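Local coordinates for putative creatinine amidohydrolase (Bacteroides fragilis, PDB 3LUB), which probably hydrolyses carbon-nitrogen bonds in linear amides, using a pair of zinc ions, as a member of the creatininase superfamily, at residues 33-41 with 179-188; 53-64 with 237-248. One frame throughout, in Å; residues are numbered along the deposited sequence.

Contact 1 (33-41 with 179-188); sequences PHNLHLPYL and LVNLAEAGDG. With ZN (zinc ion), chain B.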
loop_
_atom_site.group_PDB
_atom_site.type_symbol
_atom_site.label_atom_id
_atom_site.label_comp_id
_atom_site.label_asym_id
_atom_site.label_seq_id
_atom_site.Cartn_x
_atom_site.Cartn_y
_atom_site.Cartn_z
ATOM N N PRO F 33 -11.610 25.622 7.140
ATOM C CA PRO F 33 -12.221 26.836 7.662
ATOM C C PRO F 33 -11.174 27.721 8.396
ATOM O O PRO F 33 -10.306 27.199 9.096
ATOM C CB PRO F 33 -13.265 26.320 8.648
ATOM C CG PRO F 33 -13.432 24.867 8.367
ATOM C CD PRO F 33 -12.198 24.404 7.708
ATOM N N HIS F 34 -11.286 29.032 8.189
ATOM C CA HIS F 34 -10.400 30.041 8.742
ATOM C C HIS F 34 -11.196 31.103 9.477
ATOM O O HIS F 34 -11.522 32.132 8.900
ATOM C CB HIS F 34 -9.622 30.683 7.604
ATOM C CG HIS F 34 -8.401 29.907 7.241
ATOM N ND1 HIS F 34 -8.457 28.677 6.606
ATOM C CD2 HIS F 34 -7.097 30.149 7.495
ATOM C CE1 HIS F 34 -7.226 28.227 6.435
ATOM N NE2 HIS F 34 -6.384 29.098 6.974
ATOM N N ASN F 35 -11.525 30.853 10.740
ATOM C CA ASN F 35 -12.478 31.695 11.446
ATOM C C ASN F 35 -13.753 31.746 10.581
ATOM O O ASN F 35 -13.991 30.851 9.791
ATOM C CB ASN F 35 -11.846 33.069 11.662
ATOM C CG ASN F 35 -12.516 33.888 12.756
ATOM O OD1 ASN F 35 -13.729 34.087 12.734
ATOM N ND2 ASN F 35 -11.713 34.413 13.685
ATOM N N LEU F 36 -14.545 32.813 10.676
ATOM C CA LEU F 36 -15.744 32.938 9.876
ATOM C C LEU F 36 -15.521 33.740 8.639
ATOM O O LEU F 36 -16.360 33.734 7.758
ATOM C CB LEU F 36 -16.878 33.569 10.716
ATOM C CG LEU F 36 -17.269 32.893 12.049
ATOM C CD1 LEU F 36 -18.164 33.830 12.851
ATOM C CD2 LEU F 36 -17.955 31.550 11.822
ATOM N N HIS F 37 -14.387 34.409 8.529
ATOM C CA HIS F 37 -14.248 35.511 7.562
ATOM C C HIS F 37 -13.258 35.259 6.424
ATOM O O HIS F 37 -13.321 35.946 5.391
ATOM C CB HIS F 37 -13.855 36.796 8.284
ATOM C CG HIS F 37 -12.494 36.745 8.894
ATOM N ND1 HIS F 37 -12.120 35.766 9.788
ATOM C CD2 HIS F 37 -11.416 37.546 8.732
ATOM C CE1 HIS F 37 -10.861 35.965 10.143
ATOM N NE2 HIS F 37 -10.412 37.035 9.512
ATOM N N LEU F 38 -12.357 34.282 6.577
ATOM C CA LEU F 38 -11.376 34.040 5.523
ATOM C C LEU F 38 -11.792 32.845 4.666
ATOM O O LEU F 38 -12.520 31.963 5.132
ATOM C CB LEU F 38 -10.002 33.810 6.113
ATOM C CG LEU F 38 -9.252 35.041 6.617
ATOM C CD1 LEU F 38 -8.118 34.543 7.561
ATOM C CD2 LEU F 38 -8.770 35.877 5.432
ATOM N N PRO F 39 -11.305 32.812 3.427
ATOM C CA PRO F 39 -11.603 31.710 2.534
ATOM C C PRO F 39 -11.089 30.342 2.997
ATOM O O PRO F 39 -9.981 30.232 3.578
ATOM C CB PRO F 39 -10.920 32.097 1.217
ATOM C CG PRO F 39 -10.330 33.427 1.413
ATOM C CD PRO F 39 -10.452 33.848 2.798
ATOM N N TYR F 40 -11.898 29.321 2.688
ATOM C CA TYR F 40 -11.512 27.900 2.824
ATOM C C TYR F 40 -10.184 27.574 2.178
ATOM O O TYR F 40 -9.466 26.704 2.657
ATOM C CB TYR F 40 -12.571 26.961 2.230
ATOM C CG TYR F 40 -13.695 26.624 3.178
ATOM C CD1 TYR F 40 -14.754 27.479 3.350
ATOM C CD2 TYR F 40 -13.704 25.422 3.887
ATOM C CE1 TYR F 40 -15.798 27.148 4.224
ATOM C CE2 TYR F 40 -14.726 25.100 4.755
ATOM C CZ TYR F 40 -15.767 25.960 4.924
ATOM O OH TYR F 40 -16.822 25.632 5.776
ATOM N N LEU F 41 -9.842 28.283 1.107
ATOM C CA LEU F 41 -8.562 28.050 0.401
ATOM C C LEU F 41 -7.448 29.025 0.720
ATOM O O LEU F 41 -6.491 29.084 -0.007
ATOM C CB LEU F 41 -8.810 28.023 -1.115
ATOM C CG LEU F 41 -9.602 26.824 -1.661
ATOM C CD1 LEU F 41 -9.679 26.913 -3.179
ATOM C CD2 LEU F 41 -8.897 25.525 -1.307
ATOM N N LEU F 179 -12.069 38.935 -1.045
ATOM C CA LEU F 179 -12.346 37.614 -0.500
ATOM C C LEU F 179 -12.554 37.642 1.007
ATOM O O LEU F 179 -12.913 36.626 1.597
ATOM C CB LEU F 179 -11.235 36.621 -0.864
ATOM C CG LEU F 179 -11.094 36.226 -2.335
ATOM C CD1 LEU F 179 -10.079 35.128 -2.512
ATOM C CD2 LEU F 179 -12.429 35.796 -2.969
ATOM N N VAL F 180 -12.329 38.790 1.638
ATOM C CA VAL F 180 -12.413 38.874 3.092
ATOM C C VAL F 180 -13.254 40.068 3.564
ATOM O O VAL F 180 -12.994 41.204 3.206
ATOM C CB VAL F 180 -10.988 38.862 3.759
ATOM C CG1 VAL F 180 -10.007 39.690 2.981
ATOM C CG2 VAL F 180 -11.060 39.351 5.212
ATOM N N ASN F 181 -14.278 39.799 4.363
ATOM C CA ASN F 181 -15.032 40.843 5.015
ATOM C C ASN F 181 -14.714 40.765 6.497
ATOM O O ASN F 181 -15.314 39.965 7.230
ATOM C CB ASN F 181 -16.540 40.693 4.749
ATOM C CG ASN F 181 -16.937 41.018 3.280
ATOM O OD1 ASN F 181 -16.389 41.939 2.653
ATOM N ND2 ASN F 181 -17.908 40.261 2.740
ATOM N N LEU F 182 -13.772 41.603 6.932
ATOM C CA LEU F 182 -13.322 41.611 8.313
ATOM C C LEU F 182 -14.470 41.710 9.330
ATOM O O LEU F 182 -14.374 41.112 10.400
ATOM C CB LEU F 182 -12.272 42.714 8.546
ATOM C CG LEU F 182 -11.492 42.703 9.865
ATOM C CD1 LEU F 182 -10.660 41.428 10.003
ATOM C CD2 LEU F 182 -10.616 43.917 9.940
ATOM N N ALA F 183 -15.552 42.435 8.995
ATOM C CA ALA F 183 -16.722 42.577 9.891
ATOM C C ALA F 183 -17.390 41.252 10.237
ATOM O O ALA F 183 -18.170 41.163 11.190
ATOM C CB ALA F 183 -17.774 43.502 9.291
ATOM N N GLU F 184 -17.090 40.224 9.458
ATOM C CA GLU F 184 -17.649 38.891 9.708
ATOM C C GLU F 184 -16.857 38.021 10.690
ATOM O O GLU F 184 -17.363 37.000 11.121
ATOM C CB GLU F 184 -17.846 38.157 8.379
ATOM C CG GLU F 184 -18.805 38.918 7.496
ATOM C CD GLU F 184 -18.895 38.366 6.102
ATOM O OE1 GLU F 184 -18.291 37.270 5.840
ATOM O OE2 GLU F 184 -19.565 39.053 5.287
ATOM N N ALA F 185 -15.655 38.471 11.069
ATOM C CA ALA F 185 -14.753 37.725 11.939
ATOM C C ALA F 185 -15.288 37.554 13.362
ATOM O O ALA F 185 -15.946 38.441 13.915
ATOM C CB ALA F 185 -13.367 38.413 11.967
ATOM N N GLY F 186 -15.034 36.383 13.940
ATOM C CA GLY F 186 -15.144 36.190 15.368
ATOM C C GLY F 186 -13.808 36.532 16.023
ATOM O O GLY F 186 -12.801 36.803 15.333
ATOM N N ASP F 187 -13.777 36.495 17.357
ATOM C CA ASP F 187 -12.571 36.881 18.110
ATOM C C ASP F 187 -11.480 35.836 18.067
ATOM O O ASP F 187 -10.367 36.116 18.510
ATOM C CB ASP F 187 -12.914 37.182 19.594
ATOM C CG ASP F 187 -13.823 38.397 19.757
ATOM O OD1 ASP F 187 -13.918 39.213 18.812
ATOM O OD2 ASP F 187 -14.436 38.556 20.837
ATOM N N GLY F 188 -11.777 34.636 17.562
ATOM C CA GLY F 188 -10.772 33.583 17.516
ATOM C C GLY F 188 -10.245 33.181 18.893
ATOM O O GLY F 188 -9.081 32.829 19.037
HETATM ZN ZN ZN B . -4.226 29.299 7.134
HETATM O O HOH W 1 -15.647 37.243 4.614
HETATM O O HOH W 2 -3.530 28.188 8.760
#

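Contact 2 (53-64 with 237-248); sequences EAAELALSRSGV and VEKLAGLFEEMA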
loop_
_atom_site.group_PDB
_atom_site.type_symbol
_atom_site.label_atom_id
_atom_site.label_comp_id
_atom_site.label_asym_id
_atom_site.label_seq_id
_atom_site.Cartn_x
_atom_site.Cartn_y
_atom_site.Cartn_z
ATOM N N GLU F 53 4.941 36.372 -6.867
ATOM C CA GLU F 53 5.639 37.637 -6.639
ATOM C C GLU F 53 7.161 37.436 -6.534
ATOM O O GLU F 53 7.898 38.192 -7.079
ATOM C CB GLU F 53 5.146 38.312 -5.371
ATOM C CG GLU F 53 4.245 39.509 -5.545
ATOM C CD GLU F 53 4.369 40.491 -4.382
ATOM O OE1 GLU F 53 5.326 41.300 -4.416
ATOM O OE2 GLU F 53 3.543 40.447 -3.435
ATOM N N ALA F 54 7.609 36.408 -5.821
ATOM C CA ALA F 54 9.044 36.147 -5.680
ATOM C C ALA F 54 9.647 35.659 -6.991
ATOM O O ALA F 54 10.804 35.983 -7.294
ATOM C CB ALA F 54 9.329 35.169 -4.550
ATOM N N ALA F 55 8.891 34.867 -7.751
ATOM C CA ALA F 55 9.318 34.409 -9.084
ATOM C C ALA F 55 9.524 35.598 -10.029
ATOM O O ALA F 55 10.500 35.660 -10.784
ATOM C CB ALA F 55 8.257 33.372 -9.701
ATOM N N GLU F 56 8.595 36.539 -9.985
ATOM C CA GLU F 56 8.670 37.740 -10.790
ATOM C C GLU F 56 9.893 38.581 -10.393
ATOM O O GLU F 56 10.611 39.105 -11.258
ATOM C CB GLU F 56 7.391 38.563 -10.620
ATOM C CG GLU F 56 6.186 38.004 -11.370
ATOM C CD GLU F 56 4.877 38.744 -11.066
ATOM O OE1 GLU F 56 4.735 39.356 -9.962
ATOM O OE2 GLU F 56 3.967 38.700 -11.928
ATOM N N LEU F 57 10.133 38.703 -9.090
ATOM C CA LEU F 57 11.325 39.417 -8.622
ATOM C C LEU F 57 12.617 38.743 -9.047
ATOM O O LEU F 57 13.520 39.436 -9.515
ATOM C CB LEU F 57 11.312 39.583 -7.115
ATOM C CG LEU F 57 12.390 40.474 -6.521
ATOM C CD1 LEU F 57 12.233 41.889 -7.050
ATOM C CD2 LEU F 57 12.283 40.390 -5.000
ATOM N N ALA F 58 12.725 37.416 -8.894
ATOM C CA ALA F 58 13.944 36.720 -9.294
ATOM C C ALA F 58 14.190 36.861 -10.788
ATOM O O ALA F 58 15.332 36.954 -11.222
ATOM C CB ALA F 58 13.889 35.226 -8.919
ATOM N N LEU F 59 13.120 36.820 -11.584
ATOM C CA LEU F 59 13.249 36.951 -13.038
ATOM C C LEU F 59 13.711 38.354 -13.423
ATOM O O LEU F 59 14.621 38.477 -14.219
ATOM C CB LEU F 59 11.939 36.636 -13.752
ATOM C CG LEU F 59 11.916 36.624 -15.286
ATOM C CD1 LEU F 59 12.925 35.616 -15.894
ATOM C CD2 LEU F 59 10.495 36.365 -15.755
ATOM N N SER F 60 13.089 39.399 -12.875
ATOM C CA SER F 60 13.432 40.752 -13.293
ATOM C C SER F 60 14.829 41.156 -12.812
ATOM O O SER F 60 15.555 41.865 -13.516
ATOM C CB SER F 60 12.396 41.766 -12.813
ATOM O OG SER F 60 12.496 41.992 -11.403
ATOM N N ARG F 61 15.199 40.662 -11.635
ATOM C CA ARG F 61 16.458 40.952 -10.975
ATOM C C ARG F 61 17.668 40.145 -11.464
ATOM O O ARG F 61 18.769 40.679 -11.564
ATOM C CB ARG F 61 16.233 40.668 -9.487
ATOM C CG ARG F 61 17.376 40.941 -8.608
ATOM C CD ARG F 61 16.894 41.090 -7.165
ATOM N NE ARG F 61 17.000 39.845 -6.412
ATOM C CZ ARG F 61 16.628 39.733 -5.145
ATOM N NH1 ARG F 61 16.111 40.777 -4.514
ATOM N NH2 ARG F 61 16.782 38.579 -4.501
ATOM N N SER F 62 17.484 38.857 -11.748
ATOM C CA SER F 62 18.613 37.972 -12.107
ATOM C C SER F 62 18.442 37.171 -13.367
ATOM O O SER F 62 19.350 36.445 -13.754
ATOM C CB SER F 62 18.870 36.947 -10.992
ATOM O OG SER F 62 18.967 37.573 -9.726
ATOM N N GLY F 63 17.280 37.230 -13.992
ATOM C CA GLY F 63 17.005 36.369 -15.149
ATOM C C GLY F 63 16.813 34.902 -14.772
ATOM O O GLY F 63 16.832 34.019 -15.625
ATOM N N VAL F 64 16.635 34.625 -13.487
ATOM C CA VAL F 64 16.358 33.273 -13.038
ATOM C C VAL F 64 14.850 33.071 -13.158
ATOM O O VAL F 64 14.086 33.852 -12.612
ATOM C CB VAL F 64 16.853 33.034 -11.610
ATOM C CG1 VAL F 64 16.275 31.728 -11.062
ATOM C CG2 VAL F 64 18.380 33.006 -11.604
ATOM N N VAL F 237 8.930 37.935 0.349
ATOM C CA VAL F 237 9.116 37.871 -1.109
ATOM C C VAL F 237 10.559 38.018 -1.527
ATOM O O VAL F 237 11.055 37.266 -2.380
ATOM C CB VAL F 237 8.215 38.905 -1.821
ATOM C CG1 VAL F 237 8.737 39.159 -3.262
ATOM C CG2 VAL F 237 6.730 38.379 -1.804
ATOM N N GLU F 238 11.257 38.952 -0.885
ATOM C CA GLU F 238 12.658 39.218 -1.205
ATOM C C GLU F 238 13.588 38.064 -0.782
ATOM O O GLU F 238 14.505 37.665 -1.530
ATOM C CB GLU F 238 13.077 40.563 -0.546
ATOM C CG GLU F 238 14.388 41.141 -1.112
ATOM C CD GLU F 238 15.608 40.365 -0.656
ATOM O OE1 GLU F 238 15.639 39.966 0.532
ATOM O OE2 GLU F 238 16.524 40.131 -1.482
ATOM N N LYS F 239 13.354 37.514 0.414
ATOM C CA LYS F 239 14.109 36.317 0.841
ATOM C C LYS F 239 13.854 35.098 -0.043
ATOM O O LYS F 239 14.773 34.352 -0.342
ATOM C CB LYS F 239 13.796 35.934 2.280
ATOM C CG LYS F 239 14.622 36.637 3.334
ATOM C CD LYS F 239 14.509 35.880 4.684
ATOM C CE LYS F 239 14.937 36.756 5.864
ATOM N NZ LYS F 239 16.184 37.540 5.578
ATOM N N LEU F 240 12.603 34.874 -0.440
ATOM C CA LEU F 240 12.277 33.739 -1.302
ATOM C C LEU F 240 12.929 33.908 -2.677
ATOM O O LEU F 240 13.549 32.980 -3.194
ATOM C CB LEU F 240 10.747 33.527 -1.389
ATOM C CG LEU F 240 10.125 32.865 -0.151
ATOM C CD1 LEU F 240 8.591 32.962 -0.077
ATOM C CD2 LEU F 240 10.584 31.357 0.004
ATOM N N ALA F 241 12.841 35.109 -3.241
ATOM C CA ALA F 241 13.520 35.422 -4.489
ATOM C C ALA F 241 15.015 35.073 -4.422
ATOM O O ALA F 241 15.568 34.477 -5.343
ATOM C CB ALA F 241 13.341 36.916 -4.831
ATOM N N GLY F 242 15.656 35.469 -3.329
ATOM C CA GLY F 242 17.046 35.107 -3.085
ATOM C C GLY F 242 17.335 33.599 -3.053
ATOM O O GLY F 242 18.340 33.130 -3.627
ATOM N N LEU F 243 16.468 32.851 -2.396
ATOM C CA LEU F 243 16.558 31.398 -2.373
ATOM C C LEU F 243 16.359 30.792 -3.742
ATOM O O LEU F 243 17.089 29.863 -4.128
ATOM C CB LEU F 243 15.528 30.808 -1.400
ATOM C CG LEU F 243 15.298 29.285 -1.440
ATOM C CD1 LEU F 243 16.419 28.583 -0.802
ATOM C CD2 LEU F 243 13.982 28.932 -0.720
ATOM N N PHE F 244 15.367 31.285 -4.485
ATOM C CA PHE F 244 15.185 30.823 -5.873
ATOM C C PHE F 244 16.478 31.042 -6.673
ATOM O O PHE F 244 16.928 30.165 -7.374
ATOM C CB PHE F 244 14.041 31.553 -6.620
ATOM C CG PHE F 244 12.669 31.417 -5.993
ATOM C CD1 PHE F 244 12.434 30.628 -4.873
ATOM C CD2 PHE F 244 11.600 32.074 -6.562
ATOM C CE1 PHE F 244 11.167 30.548 -4.319
ATOM C CE2 PHE F 244 10.329 31.976 -6.021
ATOM C CZ PHE F 244 10.115 31.218 -4.894
ATOM N N GLU F 245 17.059 32.229 -6.584
ATOM C CA GLU F 245 18.275 32.530 -7.380
ATOM C C GLU F 245 19.444 31.627 -7.025
ATOM O O GLU F 245 20.115 31.112 -7.906
ATOM C CB GLU F 245 18.720 33.986 -7.202
ATOM C CG GLU F 245 17.833 35.036 -7.898
ATOM C CD GLU F 245 17.790 36.369 -7.143
ATOM O OE1 GLU F 245 18.440 36.441 -6.070
ATOM O OE2 GLU F 245 17.112 37.333 -7.607
ATOM N N GLU F 246 19.699 31.453 -5.737
ATOM C CA GLU F 246 20.814 30.608 -5.279
ATOM C C GLU F 246 20.577 29.136 -5.578
ATOM O O GLU F 246 21.512 28.425 -5.912
ATOM C CB GLU F 246 21.045 30.771 -3.795
ATOM C CG GLU F 246 21.441 32.157 -3.371
ATOM C CD GLU F 246 21.148 32.388 -1.895
ATOM O OE1 GLU F 246 20.492 31.505 -1.277
ATOM O OE2 GLU F 246 21.552 33.443 -1.342
HETATM N N MSE F 247 19.339 28.666 -5.468
HETATM C CA MSE F 247 19.012 27.306 -5.919
HETATM C C MSE F 247 19.325 27.095 -7.383
HETATM O O MSE F 247 19.874 26.050 -7.746
HETATM C CB MSE F 247 17.548 26.955 -5.660
HETATM C CG MSE F 247 17.245 26.660 -4.207
HETATM SE SE MSE F 247 15.346 26.267 -3.939
HETATM C CE MSE F 247 15.325 24.444 -4.750
ATOM N N ALA F 248 19.003 28.093 -8.215
ATOM C CA ALA F 248 19.302 28.056 -9.664
ATOM C C ALA F 248 20.783 28.117 -9.997
ATOM O O ALA F 248 21.222 27.513 -10.983
ATOM C CB ALA F 248 18.600 29.195 -10.388
#

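Contact 1 (33-41 with 179-188)
Asn35 turns its side-chain amide to the backbone of Gly186 and pairs with both its N-H and its carbonyl. Gly186 N donates to Asn35 OD1 (2.9 Å), and Asn35 ND2 returns a bond to Gly186 O (3.1 Å), reaching that carbonyl from above its plane. Asn35 OD1 also accepts from Leu36 N at 2.6 Å, this time in the carbonyl plane on a lone pair, so two donors and one acceptor fix the rotation of the amide. Next to it the His37 ring is held between two aliphatic groups: Ala185 CB lies over the centre of one face, a CH-pi contact 3.7 Å from the ring centroid, while Leu38 CG covers the opposite face nearer the rim. His37 NE2 is hydrogen-bonded to Thr169 OG1 of helix 166-175; ND1, buried here, has no partner in the model. A water joins His37 O, Asn181 N and Glu184 OE1. The Pro39 ring and the Leu179 side chain cross at about a right angle, CG of Pro39 4.0 Å from CB of Leu179. His34 NE2 binds zinc at 2.2 Å, with Asp43, Glu168 and a water as further ligands. The contact joins this zinc-binding loop to loop 179-188, beside a two-zinc centre as in the creatininase family.

Contact 2 (53-64 with 237-248)
Arg61 and Glu245 meet crosswise, the guanidinium presenting its NE and NH2 side to the carboxylate with the two planes 48° apart. Arg61 NE donates to the syn lone pair of Glu245 OE2 (2.8 Å), and Arg61 NH2 reaches Glu245 OE1 (3.1 Å) almost within the guanidinium plane. Glu238 comes to the same group at another edge: its chain bends at chi2, bringing OE2 to Arg61 NH1 at 3.1 Å through the anti lone pair. One guanidinium therefore bridges two carboxylates two helical turns apart, and the paired charges probably favour ionised glutamates. Ser62 OG adds a weak bond to Glu245 OE2, and Ala241 CB lies over a face of the guanidinium.

Beneath this salt-bridge network the helices 42-62 and 226-249 pack through small residues, their local axes 8.2 Å apart and crossing at -58°. The packing is knobs-into-holes: Ala54 enters the hole formed by Val237, Leu240, Ala241 and Phe244, while Ala241 is received among Ala54, Leu57, Ala58 and Arg61. With CG anti to the backbone N (chi1 -172°), Leu57 extends over the partner helix and lays CD2 against Ala241 CB at 3.6 Å. Val237 meets both Glu53 and Ala54, CG2 against Glu53 CB and CG1 beside Ala54 CA.

Phe244 brings CE2 to 3.7 Å from Ala54 CB, while Ala55 N lies at the ring edge, near its plane. The same ring packs on Ile25 and Leu115 of the parallel sheet, so helix 226-249 packs on the sheet. Past the helix end, marked by the positive phi of Gly63, Val64 points toward helix 226-249 and its CG1 touches Ala248 CB at 3.5 Å.

In the fold
Contacts 1 and 2 lie on opposite sides of the chain's centre, with their own centres about 31 Å apart and their nearest atoms about 15 Å apart. Their segments alternate along the chain: 33-41, 53-64, 179-188, 237-248. Helix 42-62 connects them, since loop 33-41 leads into its start and contact 2 uses its end. That loop follows strand 23-28 of the parallel four-stranded sheet, against which helix 226-249 also packs. The zinc-side contact joins two loops, whereas the remote one joins two helices. Each borders a different neighbouring subunit of the six-chain assembly.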